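Local coordinates for ABC transporter, substrate binding protein (Polyamine) (Agrobacterium tumefaciens, PDB 4EUO) that binds gamma-aminobutyrate (GABA) selectively in the periplasm and probably delivers it to an ABC transporter for uptake, at residues A[5-10]-A[56-61]; A[98-103]-A[223-228]; A[261-266]-A[281-286]. All coordinates share one frame; numbering follows the deposited sequence.

Interaction 1. Residues A[5-10]-A[56-61]; sequences FSSWGG and VVDVEG. With ABU (gamma-amino-butanoic acid), chain E.
Trp8 and Asp58 meet through the indole N-H: NE1 donates to Asp58 OD1 over 2.9 Å, in the plane of the indole but bent to 135° at the hydrogen, reaching the oxygen from above the carboxylate plane. Ring and carboxylate planes are 87° apart, so the carboxylate stands across the indole edge. Farther along the ring Trp8 CH2 packs on Glu60 CD at 3.9 Å. GABA CB lies over one indole face, with its N offset toward the rim, and the carboxylate oxygen OXT comes within 3.1 Å of Trp8 CB. Asp58 CG lies anti to its backbone N (chi1 -180°), beside Ser7 OG, which is 3.5 Å from Asp58 CB. Asp58 OD2 is hydrogen-bonded to Ser98 and Gln16, and Gln16 also binds Ser7 OG; Tyr40 and Tyr135 hold the two Glu60 oxygens. Behind them the backbones pair in parallel: Ser6 N to Val56 O and Asp58 N to Ser6 O are both 2.9 Å. Phe5 CD1 touches Val56 CG1 at 3.8 Å on one sheet face, while Ser6 and Val57 share the other. Ligand residues at or just beyond the C-terminal ends of parallel strands are characteristic of the alpha/beta lobes of periplasmic binding proteins.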
loop_
_atom_site.group_PDB
_atom_site.type_symbol
_atom_site.label_atom_id
_atom_site.label_comp_id
_atom_site.label_asym_id
_atom_site.label_seq_id
_atom_site.Cartn_x
_atom_site.Cartn_y
_atom_site.Cartn_z
ATOM N N PHE A 5 11.464 -11.300 6.941
ATOM C CA PHE A 5 10.729 -10.369 6.084
ATOM C C PHE A 5 9.450 -9.952 6.746
ATOM O O PHE A 5 8.667 -10.807 7.134
ATOM C CB PHE A 5 10.472 -11.028 4.719
ATOM C CG PHE A 5 9.612 -10.200 3.785
ATOM C CD1 PHE A 5 10.078 -9.005 3.262
ATOM C CD2 PHE A 5 8.333 -10.607 3.458
ATOM C CE1 PHE A 5 9.284 -8.240 2.400
ATOM C CE2 PHE A 5 7.540 -9.830 2.597
ATOM C CZ PHE A 5 8.036 -8.674 2.064
ATOM N N SER A 6 9.265 -8.628 6.922
ATOM C CA SER A 6 8.044 -8.090 7.516
ATOM C C SER A 6 7.196 -7.427 6.453
ATOM O O SER A 6 7.700 -6.631 5.658
ATOM C CB SER A 6 8.381 -7.049 8.579
ATOM O OG SER A 6 7.207 -6.425 9.084
ATOM N N SER A 7 5.904 -7.716 6.464
ATOM C CA SER A 7 4.969 -7.103 5.518
ATOM C C SER A 7 3.606 -6.930 6.187
ATOM O O SER A 7 3.518 -6.909 7.419
ATOM C CB SER A 7 4.960 -7.853 4.185
ATOM O OG SER A 7 4.220 -7.119 3.221
ATOM N N TRP A 8 2.549 -6.779 5.395
ATOM C CA TRP A 8 1.278 -6.314 5.862
ATOM C C TRP A 8 0.313 -7.411 6.247
ATOM O O TRP A 8 -0.864 -7.131 6.488
ATOM C CB TRP A 8 0.695 -5.378 4.769
ATOM C CG TRP A 8 1.588 -4.190 4.569
ATOM C CD1 TRP A 8 2.678 -4.109 3.745
ATOM C CD2 TRP A 8 1.541 -2.959 5.292
ATOM N NE1 TRP A 8 3.318 -2.907 3.922
ATOM C CE2 TRP A 8 2.656 -2.184 4.880
ATOM C CE3 TRP A 8 0.694 -2.448 6.296
ATOM C CZ2 TRP A 8 2.902 -0.898 5.378
ATOM C CZ3 TRP A 8 0.964 -1.185 6.814
ATOM C CH2 TRP A 8 2.036 -0.413 6.333
ATOM N N GLY A 9 0.814 -8.634 6.315
ATOM C CA GLY A 9 0.027 -9.771 6.760
ATOM C C GLY A 9 -0.974 -10.254 5.743
ATOM O O GLY A 9 -1.113 -9.709 4.635
ATOM N N GLY A 10 -1.670 -11.296 6.149
ATOM C CA GLY A 10 -2.794 -11.841 5.402
ATOM C C GLY A 10 -2.465 -12.242 3.996
ATOM O O GLY A 10 -1.378 -12.722 3.705
ATOM N N VAL A 56 14.212 -7.220 6.166
ATOM C CA VAL A 56 13.641 -6.516 5.023
ATOM C C VAL A 56 12.208 -6.228 5.424
ATOM O O VAL A 56 11.494 -7.111 5.909
ATOM C CB VAL A 56 13.712 -7.330 3.719
ATOM C CG1 VAL A 56 12.946 -6.611 2.592
ATOM C CG2 VAL A 56 15.175 -7.557 3.298
ATOM N N VAL A 57 11.798 -4.969 5.237
ATOM C CA VAL A 57 10.432 -4.577 5.564
ATOM C C VAL A 57 9.763 -3.965 4.330
ATOM O O VAL A 57 10.332 -3.112 3.655
ATOM C CB VAL A 57 10.409 -3.564 6.729
ATOM C CG1 VAL A 57 8.979 -3.285 7.212
ATOM C CG2 VAL A 57 11.248 -4.037 7.934
ATOM N N ASP A 58 8.528 -4.384 4.099
ATOM C CA ASP A 58 7.705 -3.756 3.083
ATOM C C ASP A 58 6.962 -2.600 3.792
ATOM O O ASP A 58 6.207 -2.810 4.752
ATOM C CB ASP A 58 6.736 -4.798 2.529
ATOM C CG ASP A 58 5.821 -4.268 1.458
ATOM O OD1 ASP A 58 5.153 -3.247 1.711
ATOM O OD2 ASP A 58 5.793 -4.857 0.374
ATOM N N VAL A 59 7.225 -1.378 3.308
ATOM C CA VAL A 59 6.664 -0.169 3.919
ATOM C C VAL A 59 5.954 0.668 2.871
ATOM O O VAL A 59 6.133 0.470 1.677
ATOM C CB VAL A 59 7.784 0.683 4.596
ATOM C CG1 VAL A 59 8.471 -0.082 5.716
ATOM C CG2 VAL A 59 8.799 1.182 3.567
ATOM N N GLU A 60 5.214 1.696 3.326
ATOM C CA GLU A 60 4.637 2.649 2.389
ATOM C C GLU A 60 5.726 3.552 1.832
ATOM O O GLU A 60 6.655 3.938 2.574
ATOM C CB GLU A 60 3.539 3.453 3.095
ATOM C CG GLU A 60 2.302 2.573 3.311
ATOM C CD GLU A 60 1.448 2.934 4.512
ATOM O OE1 GLU A 60 1.982 3.373 5.550
ATOM O OE2 GLU A 60 0.227 2.684 4.441
ATOM N N GLY A 61 5.603 3.940 0.556
ATOM C CA GLY A 61 6.668 4.722 -0.072
ATOM C C GLY A 61 6.928 6.082 0.543
ATOM O O GLY A 61 8.074 6.566 0.503
HETATM N N ABU E . 0.651 -0.399 1.820
HETATM C CD ABU E . -0.140 -1.264 0.936
HETATM C CB ABU E . -0.373 -2.624 1.548
HETATM C CG ABU E . -1.152 -3.468 0.599
HETATM C C ABU E . -1.583 -4.821 1.126
HETATM O O ABU E . -2.565 -5.447 0.482
HETATM O OXT ABU E . -1.124 -5.332 2.242
#

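Interaction 2. Residues A[98-103]-A[223-228]; sequences SFYYSF and TAADSL. With ABU (gamma-amino-butanoic acid), chain E.
The amino group of GABA is gripped by both oxygens of Asp226: N donates to OD1 at 2.8 Å and, more weakly, to OD2 at 3.1 Å. An ammonium group on GABA would be drawn to this carboxylate, though Asp58 close by may share a proton with it. Two aromatic side chains of 98-103, Phe99 and Tyr101, pack against that residue. Asp226 CB sits over one face of the Phe99 ring in a CH-pi contact, 4.0 Å from the centroid and 25° off the normal, with the two side chains side by side and pointing the same way. Tyr101 instead crosses Asp226 at about a right angle, its CE2 lying 3.3 Å from OD1. GABA CD lies over one Tyr101 face and Ala224 O over the opposite one, whereas GABA CG meets the edge of Phe99. Both rings reach the pocket with CG between the backbone N and carbonyl carbon (chi1 61° in Phe99, 67° in Tyr101). Both project from strand 96-107, which runs antiparallel to strand 215-229 in the chain's mixed sheet, and Phe99, Tyr101 and Asp226 line the GABA pocket from it. Tyr101 and Ala224 form a hydrogen-bonded pair, Tyr101 N to Ala224 O and Ala224 N back to Tyr101 O. Tyr100 and Ala225 form the adjoining non-hydrogen-bonded pair, their side chains on the sheet face away from Tyr101. One water joins the strands, 2.6 Å from Tyr101 OH and donating to Ala225 O at 2.8 Å. Farther along, Leu228 CD2 packs against Ser98 OG, whose hydrogen-bond partner is Asp58.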
loop_
_atom_site.group_PDB
_atom_site.type_symbol
_atom_site.label_atom_id
_atom_site.label_comp_id
_atom_site.label_asym_id
_atom_site.label_seq_id
_atom_site.Cartn_x
_atom_site.Cartn_y
_atom_site.Cartn_z
ATOM N N SER A 98 8.422 -1.997 -4.018
ATOM C CA SER A 98 7.979 -3.351 -3.731
ATOM C C SER A 98 6.831 -3.741 -4.670
ATOM O O SER A 98 6.817 -4.836 -5.242
ATOM C CB SER A 98 7.519 -3.442 -2.276
ATOM O OG SER A 98 7.097 -4.776 -2.016
ATOM N N PHE A 99 5.831 -2.850 -4.796
ATOM C CA PHE A 99 4.704 -3.044 -5.689
ATOM C C PHE A 99 3.949 -1.741 -5.814
ATOM O O PHE A 99 4.095 -0.862 -4.938
ATOM C CB PHE A 99 3.744 -4.170 -5.253
ATOM C CG PHE A 99 3.084 -3.973 -3.904
ATOM C CD1 PHE A 99 1.840 -3.351 -3.800
ATOM C CD2 PHE A 99 3.689 -4.434 -2.753
ATOM C CE1 PHE A 99 1.221 -3.189 -2.552
ATOM C CE2 PHE A 99 3.081 -4.275 -1.508
ATOM C CZ PHE A 99 1.849 -3.655 -1.418
ATOM N N TYR A 100 3.139 -1.634 -6.876
ATOM C CA TYR A 100 2.378 -0.437 -7.182
ATOM C C TYR A 100 0.918 -0.777 -6.992
ATOM O O TYR A 100 0.460 -1.845 -7.427
ATOM C CB TYR A 100 2.743 -0.013 -8.607
ATOM C CG TYR A 100 2.110 1.251 -9.127
ATOM C CD1 TYR A 100 2.699 2.486 -8.907
ATOM C CD2 TYR A 100 0.992 1.205 -9.956
ATOM C CE1 TYR A 100 2.189 3.650 -9.480
ATOM C CE2 TYR A 100 0.454 2.370 -10.517
ATOM C CZ TYR A 100 1.080 3.578 -10.297
ATOM O OH TYR A 100 0.608 4.723 -10.903
ATOM N N TYR A 101 0.159 0.096 -6.318
ATOM C CA TYR A 101 -1.216 -0.247 -5.983
ATOM C C TYR A 101 -2.122 0.949 -6.090
ATOM O O TYR A 101 -1.652 2.077 -6.238
ATOM C CB TYR A 101 -1.277 -0.818 -4.542
ATOM C CG TYR A 101 -0.953 0.160 -3.435
ATOM C CD1 TYR A 101 -1.957 0.901 -2.816
ATOM C CD2 TYR A 101 0.356 0.326 -2.981
ATOM C CE1 TYR A 101 -1.661 1.792 -1.785
ATOM C CE2 TYR A 101 0.664 1.220 -1.959
ATOM C CZ TYR A 101 -0.349 1.937 -1.357
ATOM O OH TYR A 101 -0.089 2.795 -0.321
ATOM N N SER A 102 -3.430 0.708 -5.902
ATOM C CA SER A 102 -4.397 1.776 -5.852
ATOM C C SER A 102 -5.313 1.630 -4.661
ATOM O O SER A 102 -5.610 0.501 -4.252
ATOM C CB SER A 102 -5.325 1.721 -7.065
ATOM O OG SER A 102 -4.589 2.020 -8.235
ATOM N N PHE A 103 -5.795 2.758 -4.156
ATOM C CA PHE A 103 -6.975 2.780 -3.320
ATOM C C PHE A 103 -8.159 2.841 -4.296
ATOM O O PHE A 103 -8.177 3.693 -5.195
ATOM C CB PHE A 103 -7.028 3.992 -2.407
ATOM C CG PHE A 103 -6.018 3.894 -1.309
ATOM C CD1 PHE A 103 -6.255 3.095 -0.197
ATOM C CD2 PHE A 103 -4.828 4.589 -1.387
ATOM C CE1 PHE A 103 -5.291 2.992 0.819
ATOM C CE2 PHE A 103 -3.876 4.478 -0.381
ATOM C CZ PHE A 103 -4.127 3.703 0.735
ATOM N N THR A 223 -3.370 6.066 -6.870
ATOM C CA THR A 223 -2.198 5.193 -6.866
ATOM C C THR A 223 -1.151 5.609 -5.870
ATOM O O THR A 223 -1.031 6.786 -5.490
ATOM C CB THR A 223 -1.513 5.141 -8.241
ATOM O OG1 THR A 223 -0.995 6.431 -8.554
ATOM C CG2 THR A 223 -2.443 4.733 -9.321
ATOM N N ALA A 224 -0.377 4.615 -5.429
ATOM C CA ALA A 224 0.767 4.786 -4.557
ATOM C C ALA A 224 1.623 3.535 -4.700
ATOM O O ALA A 224 1.288 2.651 -5.494
ATOM C CB ALA A 224 0.334 5.024 -3.103
ATOM N N ALA A 225 2.753 3.469 -3.984
ATOM C CA ALA A 225 3.573 2.278 -4.063
ATOM C C ALA A 225 4.142 1.978 -2.718
ATOM O O ALA A 225 4.383 2.887 -1.913
ATOM C CB ALA A 225 4.705 2.442 -5.089
ATOM N N ASP A 226 4.391 0.694 -2.474
ATOM C CA ASP A 226 5.158 0.285 -1.304
ATOM C C ASP A 226 6.615 0.161 -1.722
ATOM O O ASP A 226 6.940 0.052 -2.921
ATOM C CB ASP A 226 4.671 -1.032 -0.725
ATOM C CG ASP A 226 3.488 -0.891 0.231
ATOM O OD1 ASP A 226 2.855 0.185 0.261
ATOM O OD2 ASP A 226 3.219 -1.864 0.992
ATOM N N SER A 227 7.489 0.080 -0.715
ATOM C CA SER A 227 8.919 -0.013 -0.899
ATOM C C SER A 227 9.474 -1.116 -0.038
ATOM O O SER A 227 8.869 -1.491 0.969
ATOM C CB SER A 227 9.571 1.282 -0.440
ATOM O OG SER A 227 9.009 2.388 -1.128
ATOM N N LEU A 228 10.676 -1.582 -0.405
ATOM C CA LEU A 228 11.445 -2.503 0.457
ATOM C C LEU A 228 12.593 -1.716 1.042
ATOM O O LEU A 228 13.282 -0.967 0.339
ATOM C CB LEU A 228 11.986 -3.699 -0.314
ATOM C CG LEU A 228 10.928 -4.568 -0.955
ATOM C CD1 LEU A 228 11.567 -5.732 -1.685
ATOM C CD2 LEU A 228 9.887 -5.099 0.077
HETATM N N ABU E . 0.651 -0.399 1.820
HETATM C CD ABU E . -0.140 -1.264 0.936
HETATM C CB ABU E . -0.373 -2.624 1.548
HETATM C CG ABU E . -1.152 -3.468 0.599
HETATM C C ABU E . -1.583 -4.821 1.126
HETATM O O ABU E . -2.565 -5.447 0.482
HETATM O OXT ABU E . -1.124 -5.332 2.242
HETATM O O HOH W 1 2.413 3.563 -0.098
#

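Interaction 3. Residues A[261-266]-A[281-286]; sequences GYAPVN and LPDQQT. With ABU (gamma-amino-butanoic acid), chain E.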
loop_
_atom_site.group_PDB
_atom_site.type_symbol
_atom_site.label_atom_id
_atom_site.label_comp_id
_atom_site.label_asym_id
_atom_site.label_seq_id
_atom_site.Cartn_x
_atom_site.Cartn_y
_atom_site.Cartn_z
ATOM N N GLY A 261 -2.727 -9.074 -7.677
ATOM C CA GLY A 261 -3.491 -8.032 -8.351
ATOM C C GLY A 261 -2.826 -6.658 -8.231
ATOM O O GLY A 261 -3.389 -5.669 -8.678
ATOM N N TYR A 262 -1.609 -6.598 -7.674
ATOM C CA TYR A 262 -0.834 -5.352 -7.610
ATOM C C TYR A 262 0.054 -5.302 -8.848
ATOM O O TYR A 262 0.300 -6.344 -9.467
ATOM C CB TYR A 262 0.022 -5.284 -6.326
ATOM C CG TYR A 262 -0.838 -5.095 -5.095
ATOM C CD1 TYR A 262 -1.792 -4.090 -5.042
ATOM C CD2 TYR A 262 -0.743 -5.969 -4.007
ATOM C CE1 TYR A 262 -2.599 -3.918 -3.924
ATOM C CE2 TYR A 262 -1.555 -5.816 -2.888
ATOM C CZ TYR A 262 -2.498 -4.804 -2.871
ATOM O OH TYR A 262 -3.384 -4.689 -1.843
ATOM N N ALA A 263 0.505 -4.110 -9.237
ATOM C CA ALA A 263 1.357 -3.980 -10.411
ATOM C C ALA A 263 2.817 -4.140 -10.039
ATOM O O ALA A 263 3.264 -3.719 -8.961
ATOM C CB ALA A 263 1.124 -2.637 -11.088
ATOM N N PRO A 264 3.608 -4.756 -10.934
ATOM C CA PRO A 264 5.041 -4.896 -10.668
ATOM C C PRO A 264 5.781 -3.569 -10.800
ATOM O O PRO A 264 5.311 -2.639 -11.476
ATOM C CB PRO A 264 5.495 -5.907 -11.712
ATOM C CG PRO A 264 4.525 -5.774 -12.822
ATOM C CD PRO A 264 3.222 -5.315 -12.248
ATOM N N VAL A 265 6.948 -3.510 -10.168
ATOM C CA VAL A 265 7.856 -2.368 -10.166
ATOM C C VAL A 265 9.216 -2.721 -10.742
ATOM O O VAL A 265 10.228 -2.115 -10.417
ATOM C CB VAL A 265 7.908 -1.643 -8.795
ATOM C CG1 VAL A 265 6.574 -0.900 -8.550
ATOM C CG2 VAL A 265 8.189 -2.640 -7.673
ATOM N N ASN A 266 9.202 -3.707 -11.654
ATOM C CA ASN A 266 10.333 -4.077 -12.507
ATOM C C ASN A 266 9.749 -3.903 -13.905
ATOM O O ASN A 266 8.675 -4.444 -14.206
ATOM C CB ASN A 266 10.811 -5.491 -12.268
ATOM C CG ASN A 266 12.029 -5.800 -13.126
ATOM O OD1 ASN A 266 11.956 -5.725 -14.364
ATOM N ND2 ASN A 266 13.154 -6.120 -12.507
ATOM N N LEU A 281 -4.323 -4.708 -13.835
ATOM C CA LEU A 281 -3.460 -4.203 -12.769
ATOM C C LEU A 281 -3.551 -2.695 -12.655
ATOM O O LEU A 281 -3.907 -2.012 -13.626
ATOM C CB LEU A 281 -2.021 -4.673 -12.964
ATOM C CG LEU A 281 -1.795 -6.197 -13.085
ATOM C CD1 LEU A 281 -0.359 -6.482 -13.305
ATOM C CD2 LEU A 281 -2.352 -6.990 -11.874
ATOM N N PRO A 282 -3.240 -2.129 -11.476
ATOM C CA PRO A 282 -3.437 -0.679 -11.279
ATOM C C PRO A 282 -2.755 0.215 -12.293
ATOM O O PRO A 282 -3.304 1.262 -12.616
ATOM C CB PRO A 282 -2.833 -0.421 -9.896
ATOM C CG PRO A 282 -3.004 -1.707 -9.198
ATOM C CD PRO A 282 -2.890 -2.808 -10.213
ATOM N N ASP A 283 -1.598 -0.184 -12.811
ATOM C CA ASP A 283 -0.911 0.663 -13.791
ATOM C C ASP A 283 -1.590 0.692 -15.171
ATOM O O ASP A 283 -1.179 1.484 -16.032
ATOM C CB ASP A 283 0.572 0.295 -13.872
ATOM C CG ASP A 283 0.885 -1.111 -14.309
ATOM O OD1 ASP A 283 -0.059 -1.945 -14.382
ATOM O OD2 ASP A 283 2.102 -1.420 -14.494
ATOM N N GLN A 284 -2.636 -0.127 -15.370
ATOM C CA GLN A 284 -3.461 -0.139 -16.578
ATOM C C GLN A 284 -4.841 0.472 -16.347
ATOM O O GLN A 284 -5.594 0.641 -17.311
ATOM C CB GLN A 284 -3.626 -1.566 -17.127
ATOM C CG GLN A 284 -2.295 -2.230 -17.486
ATOM C CD GLN A 284 -1.615 -1.568 -18.654
ATOM O OE1 GLN A 284 -2.251 -1.202 -19.644
ATOM N NE2 GLN A 284 -0.311 -1.385 -18.558
ATOM N N GLN A 285 -5.209 0.802 -15.088
ATOM C CA GLN A 285 -6.539 1.322 -14.766
ATOM C C GLN A 285 -6.478 2.833 -14.821
ATOM O O GLN A 285 -6.745 3.532 -13.843
ATOM C CB GLN A 285 -6.960 0.819 -13.370
ATOM C CG GLN A 285 -7.008 -0.717 -13.285
ATOM C CD GLN A 285 -8.250 -1.370 -13.855
ATOM O OE1 GLN A 285 -8.452 -2.598 -13.701
ATOM N NE2 GLN A 285 -9.174 -0.590 -14.392
ATOM N N THR A 286 -6.175 3.347 -16.035
ATOM C CA THR A 286 -5.795 4.730 -16.255
ATOM C C THR A 286 -6.847 5.633 -16.841
ATOM O O THR A 286 -6.582 6.841 -16.954
ATOM C CB THR A 286 -4.513 4.784 -17.054
ATOM O OG1 THR A 286 -4.757 4.154 -18.320
ATOM C CG2 THR A 286 -3.366 4.065 -16.378
HETATM N N ABU E . 0.651 -0.399 1.820
HETATM C CD ABU E . -0.140 -1.264 0.936
HETATM C CB ABU E . -0.373 -2.624 1.548
HETATM C CG ABU E . -1.152 -3.468 0.599
HETATM C C ABU E . -1.583 -4.821 1.126
HETATM O O ABU E . -2.565 -5.447 0.482
HETATM O OXT ABU E . -1.124 -5.332 2.242
#
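Leu281 CG is anti to its carbonyl carbon (chi1 -55°) and an extended chi2 of 179° sets CD1 beside the Pro264 ring, with CD2 against the carbonyls of Gly261 and Tyr262. CD2 lies 3.6 Å from both Gly261 O and Tyr262 O, and CD1 meets Pro264 CD at 3.9 Å, the side chains crossing at about a right angle. Ala263 CB faces Leu281 CB at 4.2 Å and Pro282 CD at 4.1 Å, with Asp283 OD1 on it at 3.6 Å. Pro282 CD also presses on Gly261 O at 3.3 Å. No hydrogen bond spans the segments: Gly261 O is satisfied by Asn201 ND2, whereas Tyr262 O is buried under Leu281 without a polar partner. Gly261 (phi 90°) leaves helix 250-260 at an angle where a CB would jam against the carbonyl before it. The CB of Tyr262 points away from 281-286, while its OH donates to GABA O at 2.6 Å, near the ring plane, and Phe99 stacks on the ring. This apolar packing joins the segment after helix 250-260 to the 3-10 turn 282-284 behind the GABA pocket, where Tyr262 gives one of the ligand's hydrogen bonds alongside Thr12 and Arg203.

Overall arrangement
Interactions 1 and 2 are buried and share one mixed sheet, in which strands 56-60 and 215-229 are neighbours; interaction 3, about 18 Å from interaction 1 between centres, is only partly buried and joins loops. Backbone bonding is parallel in interaction 1 and antiparallel in interaction 2, while interaction 3 relies on apolar packing. Interactions 1 and 2 meet where Asp58 OD1 lies 2.5 Å from Asp226 OD2, a spacing that suggests a proton may be shared. Interactions 2 and 3 join through Tyr100 O and Ala263 N, 2.9 Å apart and probably hydrogen-bonded. Around GABA, interaction 2 holds the amine, interaction 3 one carboxylate oxygen, and interaction 1 gives an indole face.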